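Local coordinates for flagellar basal body protein (Helicobacter pylori, PDB 5NPY), which probably builds the hook of the bacterial flagellum, the curved tubular segment that in flagella generally couples the rotating basal body to the filament, at residues G194-N200 with Q462-E468; I354-E360 with L373-M379. Residues are numbered along the deposited sequence.

Contact 1: G194-N200 with Q462-E468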
loop_
_atom_site.group_PDB
_atom_site.type_symbol
_atom_site.label_atom_id
_atom_site.label_comp_id
_atom_site.label_asym_id
_atom_site.label_seq_id
_atom_site.Cartn_x
_atom_site.Cartn_y
_atom_site.Cartn_z
ATOM N N GLY A 194 -2.472 3.256 1.023
ATOM C CA GLY A 194 -1.443 3.080 2.039
ATOM C C GLY A 194 -0.349 2.128 1.571
ATOM O O GLY A 194 -0.620 0.962 1.259
ATOM N N ILE A 195 0.887 2.598 1.484
ATOM C CA ILE A 195 1.974 1.752 0.992
ATOM C C ILE A 195 2.928 1.431 2.136
ATOM O O ILE A 195 3.134 2.225 3.063
ATOM C CB ILE A 195 2.760 2.365 -0.191
ATOM C CG1 ILE A 195 3.442 3.670 0.224
ATOM C CG2 ILE A 195 1.853 2.516 -1.414
ATOM C CD1 ILE A 195 4.418 4.227 -0.801
ATOM N N SER A 196 3.479 0.233 2.081
ATOM C CA SER A 196 4.612 -0.151 2.904
ATOM C C SER A 196 5.813 -0.220 1.975
ATOM O O SER A 196 5.782 -0.941 0.974
ATOM C CB SER A 196 4.371 -1.481 3.625
ATOM O OG SER A 196 3.667 -2.440 2.839
ATOM N N VAL A 197 6.839 0.567 2.288
ATOM C CA VAL A 197 8.071 0.658 1.515
ATOM C C VAL A 197 9.239 0.644 2.489
ATOM O O VAL A 197 9.182 1.248 3.569
ATOM C CB VAL A 197 8.101 1.936 0.637
ATOM C CG1 VAL A 197 7.937 3.220 1.483
ATOM C CG2 VAL A 197 9.352 2.016 -0.148
ATOM N N ASN A 198 10.295 -0.048 2.120
ATOM C CA ASN A 198 11.534 0.043 2.862
ATOM C C ASN A 198 12.442 0.976 2.089
ATOM O O ASN A 198 12.515 0.891 0.860
ATOM C CB ASN A 198 12.167 -1.333 3.052
ATOM C CG ASN A 198 13.423 -1.254 3.864
ATOM O OD1 ASN A 198 13.348 -1.157 5.092
ATOM N ND2 ASN A 198 14.577 -1.347 3.214
ATOM N N LEU A 199 13.107 1.883 2.796
ATOM C CA LEU A 199 13.986 2.859 2.158
ATOM C C LEU A 199 15.401 2.618 2.658
ATOM O O LEU A 199 15.702 2.878 3.824
ATOM C CB LEU A 199 13.533 4.290 2.448
ATOM C CG LEU A 199 12.140 4.755 1.942
ATOM C CD1 LEU A 199 11.835 6.151 2.425
ATOM C CD2 LEU A 199 12.003 4.721 0.442
ATOM N N ASN A 200 16.251 2.120 1.788
ATOM C CA ASN A 200 17.622 1.812 2.179
ATOM C C ASN A 200 18.535 2.934 1.723
ATOM O O ASN A 200 18.513 3.310 0.538
ATOM C CB ASN A 200 18.069 0.482 1.569
ATOM C CG ASN A 200 19.411 -0.024 2.145
ATOM O OD1 ASN A 200 20.411 0.679 2.124
ATOM N ND2 ASN A 200 19.418 -1.253 2.650
ATOM N N GLN A 462 17.806 -4.892 4.016
ATOM C CA GLN A 462 16.917 -5.087 2.882
ATOM C C GLN A 462 17.123 -3.974 1.852
ATOM O O GLN A 462 17.369 -2.814 2.215
ATOM C CB GLN A 462 15.455 -5.131 3.373
ATOM C CG GLN A 462 14.361 -5.452 2.338
ATOM C CD GLN A 462 12.954 -5.500 2.975
ATOM O OE1 GLN A 462 12.540 -4.559 3.653
ATOM N NE2 GLN A 462 12.226 -6.602 2.760
ATOM N N ASP A 463 17.030 -4.319 0.560
ATOM C CA ASP A 463 17.066 -3.275 -0.468
ATOM C C ASP A 463 15.907 -2.292 -0.294
ATOM O O ASP A 463 14.886 -2.586 0.346
ATOM C CB ASP A 463 16.985 -3.849 -1.895
ATOM C CG ASP A 463 18.172 -4.709 -2.263
ATOM O OD1 ASP A 463 18.262 -5.130 -3.448
ATOM O OD2 ASP A 463 19.022 -4.982 -1.387
ATOM N N SER A 464 16.059 -1.108 -0.880
ATOM C CA SER A 464 14.872 -0.274 -1.084
ATOM C C SER A 464 13.841 -1.068 -1.884
ATOM O O SER A 464 14.178 -1.732 -2.872
ATOM C CB SER A 464 15.229 1.023 -1.799
ATOM O OG SER A 464 16.123 1.785 -1.014
ATOM N N LYS A 465 12.594 -1.051 -1.422
ATOM C CA LYS A 465 11.614 -1.997 -1.941
ATOM C C LYS A 465 10.220 -1.534 -1.573
ATOM O O LYS A 465 9.994 -1.109 -0.438
ATOM C CB LYS A 465 11.842 -3.407 -1.359
ATOM C CG LYS A 465 11.049 -4.519 -2.001
ATOM C CD LYS A 465 11.316 -5.887 -1.291
ATOM C CE LYS A 465 12.801 -6.129 -0.961
ATOM N NZ LYS A 465 13.637 -6.552 -2.161
ATOM N N LEU A 466 9.280 -1.692 -2.505
ATOM C CA LEU A 466 7.868 -1.558 -2.178
ATOM C C LEU A 466 7.316 -2.898 -1.694
ATOM O O LEU A 466 7.278 -3.879 -2.441
ATOM C CB LEU A 466 7.079 -1.034 -3.373
ATOM C CG LEU A 466 5.587 -0.934 -3.045
ATOM C CD1 LEU A 466 5.316 0.310 -2.164
ATOM C CD2 LEU A 466 4.809 -0.829 -4.341
ATOM N N LEU A 467 6.904 -2.929 -0.431
ATOM C CA LEU A 467 6.417 -4.144 0.210
ATOM C C LEU A 467 4.978 -4.462 -0.179
ATOM O O LEU A 467 4.674 -5.590 -0.589
ATOM C CB LEU A 467 6.501 -3.997 1.726
ATOM C CG LEU A 467 7.845 -3.447 2.174
ATOM C CD1 LEU A 467 7.869 -3.471 3.682
ATOM C CD2 LEU A 467 8.973 -4.362 1.601
ATOM N N GLU A 468 4.076 -3.488 -0.038
ATOM C CA GLU A 468 2.657 -3.711 -0.288
ATOM C C GLU A 468 1.976 -2.376 -0.564
ATOM O O GLU A 468 2.342 -1.366 0.033
ATOM C CB GLU A 468 1.992 -4.391 0.910
ATOM C CG GLU A 468 0.539 -4.797 0.712
ATOM C CD GLU A 468 -0.058 -5.385 1.971
ATOM O OE1 GLU A 468 0.193 -4.817 3.047
ATOM O OE2 GLU A 468 -0.762 -6.418 1.888
HETATM O O HOH W 1 17.467 3.621 -2.371
#
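A classic beta bulge interrupts this antiparallel pairing: Leu467 and Glu468 both sit opposite Ser196, whose carbonyl O takes two backbone bonds, from Leu467 N at 2.7 Å and from Glu468 N at 3.2 Å, while Ser196 N donates to Glu468 O (2.8 Å). Leu467, with phi/psi of -79/-52, is the extra residue, and the register slips by one between Ser196 and Val197. At the next hydrogen-bonded pair regular pairing resumes: Asn198 N to Lys465 O (2.8 Å) and Lys465 N to Asn198 O (3.0 Å). The contact joins strand 192-198 to strand 465-471, an outermost strand of a four-stranded mixed sheet.

At and just past the end of strand 194-198, side chains join the bonding. Asn198 ND2 reaches Asp463 O at 3.1 Å, Asn200 ND2 reaches Gln462 O at 2.6 Å, and Asn200 N donates to Ser464 OG at 2.8 Å. Ser464 OG in turn donates to a water (2.6 Å) that returns a bond to Asn200 O (3.1 Å). Apolar contact is thin by comparison: Leu466 CD1 meets Ile195 CB at 3.8 Å and Val197 CB at 4.3 Å. On the other face, the loop that follows strand 442-447 supplies Ser451 to the hydroxyl of Ser196, and Leu459 N and Ser457 to Asn198 OD1. The chemistry implies a join made mainly of hydrogen bonds, in which asparagine amides carry the pairing on where the backbone ladder stops.

Contact 2: I354-E360 with L373-M379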
loop_
_atom_site.group_PDB
_atom_site.type_symbol
_atom_site.label_atom_id
_atom_site.label_comp_id
_atom_site.label_asym_id
_atom_site.label_seq_id
_atom_site.Cartn_x
_atom_site.Cartn_y
_atom_site.Cartn_z
ATOM N N ILE A 354 22.645 12.247 -4.132
ATOM C CA ILE A 354 21.759 12.145 -2.974
ATOM C C ILE A 354 21.077 10.779 -2.998
ATOM O O ILE A 354 20.687 10.295 -4.069
ATOM C CB ILE A 354 20.731 13.291 -2.979
ATOM C CG1 ILE A 354 19.955 13.367 -1.651
ATOM C CG2 ILE A 354 19.776 13.170 -4.198
ATOM C CD1 ILE A 354 19.082 14.634 -1.534
ATOM N N PRO A 355 20.931 10.113 -1.856
ATOM C CA PRO A 355 20.218 8.821 -1.844
ATOM C C PRO A 355 18.754 8.989 -2.254
ATOM O O PRO A 355 18.096 9.975 -1.910
ATOM C CB PRO A 355 20.367 8.338 -0.391
ATOM C CG PRO A 355 21.620 9.064 0.132
ATOM C CD PRO A 355 21.586 10.425 -0.572
ATOM N N TYR A 356 18.254 8.010 -3.007
ATOM C CA TYR A 356 17.072 8.183 -3.842
ATOM C C TYR A 356 16.244 6.909 -3.814
ATOM O O TYR A 356 16.760 5.822 -3.551
ATOM C CB TYR A 356 17.468 8.534 -5.291
ATOM C CG TYR A 356 16.294 8.690 -6.242
ATOM C CD1 TYR A 356 15.943 7.683 -7.134
ATOM C CD2 TYR A 356 15.534 9.858 -6.244
ATOM C CE1 TYR A 356 14.864 7.846 -8.017
ATOM C CE2 TYR A 356 14.468 10.019 -7.092
ATOM C CZ TYR A 356 14.134 9.030 -7.975
ATOM O OH TYR A 356 13.069 9.251 -8.823
ATOM N N TYR A 357 14.941 7.056 -4.071
ATOM C CA TYR A 357 14.091 5.913 -4.400
ATOM C C TYR A 357 12.818 6.435 -5.057
ATOM O O TYR A 357 12.544 7.636 -5.055
ATOM C CB TYR A 357 13.775 5.049 -3.168
ATOM C CG TYR A 357 13.239 3.667 -3.538
ATOM C CD1 TYR A 357 13.921 2.869 -4.451
ATOM C CD2 TYR A 357 12.050 3.182 -3.003
ATOM C CE1 TYR A 357 13.447 1.606 -4.812
ATOM C CE2 TYR A 357 11.551 1.924 -3.349
ATOM C CZ TYR A 357 12.273 1.137 -4.263
ATOM O OH TYR A 357 11.839 -0.102 -4.642
ATOM N N SER A 358 12.052 5.515 -5.644
ATOM C CA SER A 358 10.788 5.849 -6.291
ATOM C C SER A 358 9.855 4.649 -6.216
ATOM O O SER A 358 10.301 3.501 -6.292
ATOM C CB SER A 358 10.978 6.275 -7.750
ATOM O OG SER A 358 11.589 5.236 -8.470
ATOM N N THR A 359 8.571 4.916 -6.008
ATOM C CA THR A 359 7.550 3.878 -5.941
ATOM C C THR A 359 6.404 4.300 -6.841
ATOM O O THR A 359 6.342 5.442 -7.297
ATOM C CB THR A 359 7.043 3.653 -4.510
ATOM O OG1 THR A 359 6.316 4.817 -4.072
ATOM C CG2 THR A 359 8.242 3.363 -3.563
ATOM N N GLU A 360 5.491 3.370 -7.095
ATOM C CA GLU A 360 4.410 3.606 -8.045
ATOM C C GLU A 360 3.309 2.595 -7.767
ATOM O O GLU A 360 3.590 1.407 -7.607
ATOM C CB GLU A 360 4.936 3.497 -9.484
ATOM C CG GLU A 360 3.927 3.771 -10.588
ATOM C CD GLU A 360 4.486 3.441 -11.985
ATOM O OE1 GLU A 360 5.197 4.292 -12.570
ATOM O OE2 GLU A 360 4.219 2.324 -12.491
ATOM N N LEU A 373 0.104 6.431 -9.239
ATOM C CA LEU A 373 0.443 7.248 -8.070
ATOM C C LEU A 373 1.946 7.093 -7.820
ATOM O O LEU A 373 2.413 6.051 -7.336
ATOM C CB LEU A 373 -0.415 6.849 -6.871
ATOM C CG LEU A 373 -0.139 7.531 -5.505
ATOM C CD1 LEU A 373 0.198 8.966 -5.687
ATOM C CD2 LEU A 373 -1.298 7.446 -4.549
ATOM N N GLN A 374 2.719 8.119 -8.181
ATOM C CA GLN A 374 4.170 8.027 -8.125
ATOM C C GLN A 374 4.717 8.819 -6.947
ATOM O O GLN A 374 4.125 9.810 -6.500
ATOM C CB GLN A 374 4.813 8.497 -9.424
ATOM C CG GLN A 374 4.447 7.578 -10.595
ATOM C CD GLN A 374 5.234 7.830 -11.859
ATOM O OE1 GLN A 374 6.082 8.718 -11.921
ATOM N NE2 GLN A 374 4.949 7.040 -12.886
ATOM N N SER A 375 5.833 8.323 -6.414
ATOM C CA SER A 375 6.544 8.943 -5.306
ATOM C C SER A 375 8.021 8.848 -5.588
ATOM O O SER A 375 8.509 7.771 -5.932
ATOM C CB SER A 375 6.267 8.261 -3.965
ATOM O OG SER A 375 5.003 8.609 -3.466
ATOM N N GLU A 376 8.723 9.958 -5.409
ATOM C CA GLU A 376 10.172 9.994 -5.449
ATOM C C GLU A 376 10.703 10.468 -4.098
ATOM O O GLU A 376 10.169 11.412 -3.511
ATOM C CB GLU A 376 10.635 10.914 -6.547
ATOM C CG GLU A 376 9.929 10.709 -7.877
ATOM C CD GLU A 376 10.586 11.561 -8.938
ATOM O OE1 GLU A 376 9.979 12.545 -9.393
ATOM O OE2 GLU A 376 11.764 11.290 -9.248
ATOM N N TYR A 377 11.771 9.828 -3.629
ATOM C CA TYR A 377 12.287 9.979 -2.269
ATOM C C TYR A 377 13.722 10.487 -2.327
ATOM O O TYR A 377 14.556 9.947 -3.073
ATOM C CB TYR A 377 12.239 8.632 -1.511
ATOM C CG TYR A 377 10.886 7.901 -1.532
ATOM C CD1 TYR A 377 10.123 7.764 -0.365
ATOM C CD2 TYR A 377 10.380 7.335 -2.717
ATOM C CE1 TYR A 377 8.880 7.099 -0.373
ATOM C CE2 TYR A 377 9.165 6.660 -2.727
ATOM C CZ TYR A 377 8.406 6.553 -1.550
ATOM O OH TYR A 377 7.178 5.898 -1.550
ATOM N N TYR A 378 14.014 11.513 -1.533
ATOM C CA TYR A 378 15.348 12.087 -1.443
ATOM C C TYR A 378 15.732 12.115 0.024
ATOM O O TYR A 378 14.984 12.665 0.838
ATOM C CB TYR A 378 15.391 13.495 -2.035
ATOM C CG TYR A 378 14.785 13.618 -3.425
ATOM C CD1 TYR A 378 13.463 14.014 -3.605
ATOM C CD2 TYR A 378 15.534 13.356 -4.549
ATOM C CE1 TYR A 378 12.902 14.128 -4.882
ATOM C CE2 TYR A 378 14.990 13.452 -5.814
ATOM C CZ TYR A 378 13.676 13.836 -5.973
ATOM O OH TYR A 378 13.148 13.931 -7.232
ATOM N N MET A 379 16.889 11.534 0.369
ATOM C CA MET A 379 17.320 11.462 1.770
ATOM C C MET A 379 17.985 12.751 2.208
ATOM O O MET A 379 18.871 13.267 1.527
ATOM C CB MET A 379 18.284 10.311 2.012
ATOM C CG MET A 379 18.502 10.027 3.498
ATOM S SD MET A 379 19.418 8.457 3.676
ATOM C CE MET A 379 21.064 9.057 3.967
HETATM O O HOH W 2 3.959 5.381 -5.043
#
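Tyr377 is the large bump on one face of this hairpin. Its ring runs diagonally, back along its own strand and across toward Thr359, passing beside Ser375, whose small side chain leaves room there, and Tyr377 OH ends 2.9 Å from Thr359 OG1 in a hydrogen bond. Tyr357 CB packs on Tyr377 CD2 at 4.1 Å. Beside Thr359, on the same face, a water 2.6 Å from Thr359 OG1 donates to Leu373 O at 2.8 Å, bridging the two strands from that side.

The face with Tyr356, Ser358 and Glu360 is shaped differently. The Tyr356 ring slants across to the other strand, its tip passing beside the small Ser358, and Tyr356 OH gives a very short hydrogen bond of 2.5 Å to Glu376 OE2. Its ring meets that of Tyr378 obliquely, centroids 5.5 Å apart and planes at 54°, while Ile354 CD1 closes on Tyr378 CB at 3.9 Å. Beneath the side chains the antiparallel ladder is regular, with Tyr377 N to Tyr357 O at 2.7 Å and Thr359 N to Ser375 O at 2.9 Å.

Within the larger antiparallel sheet, strand 204-207 pairs with the Ile354 end of 346-364, and strand 396-406 flanks 370-381. The Tyr357-Tyr377 face packs against Ile195 and Val197 of strand 192-198; on the other face, the Tyr378 ring meets Phe211 of helix 209-212.

In the fold
From the N terminus, the chain first runs through the 194-200 side of contact 1, then travels 261 residues before 462-468 returns to pair with it. Contact 2 lies wholly within that long excursion and closes a far shorter loop, the hairpin of strands 346-364 and 370-381, so the two contacts nest and do not cross. They belong to different sheets, a four-stranded mixed one and the large antiparallel one, laid face to face with contact centres about 11 Å apart. Ile195 CD1 lies 3.3 Å from Tyr377 OH, Leu199 CD1 is 3.6 Å from Tyr377 CD1, and Tyr357 OH touches Lys465 CA at 3.3 Å.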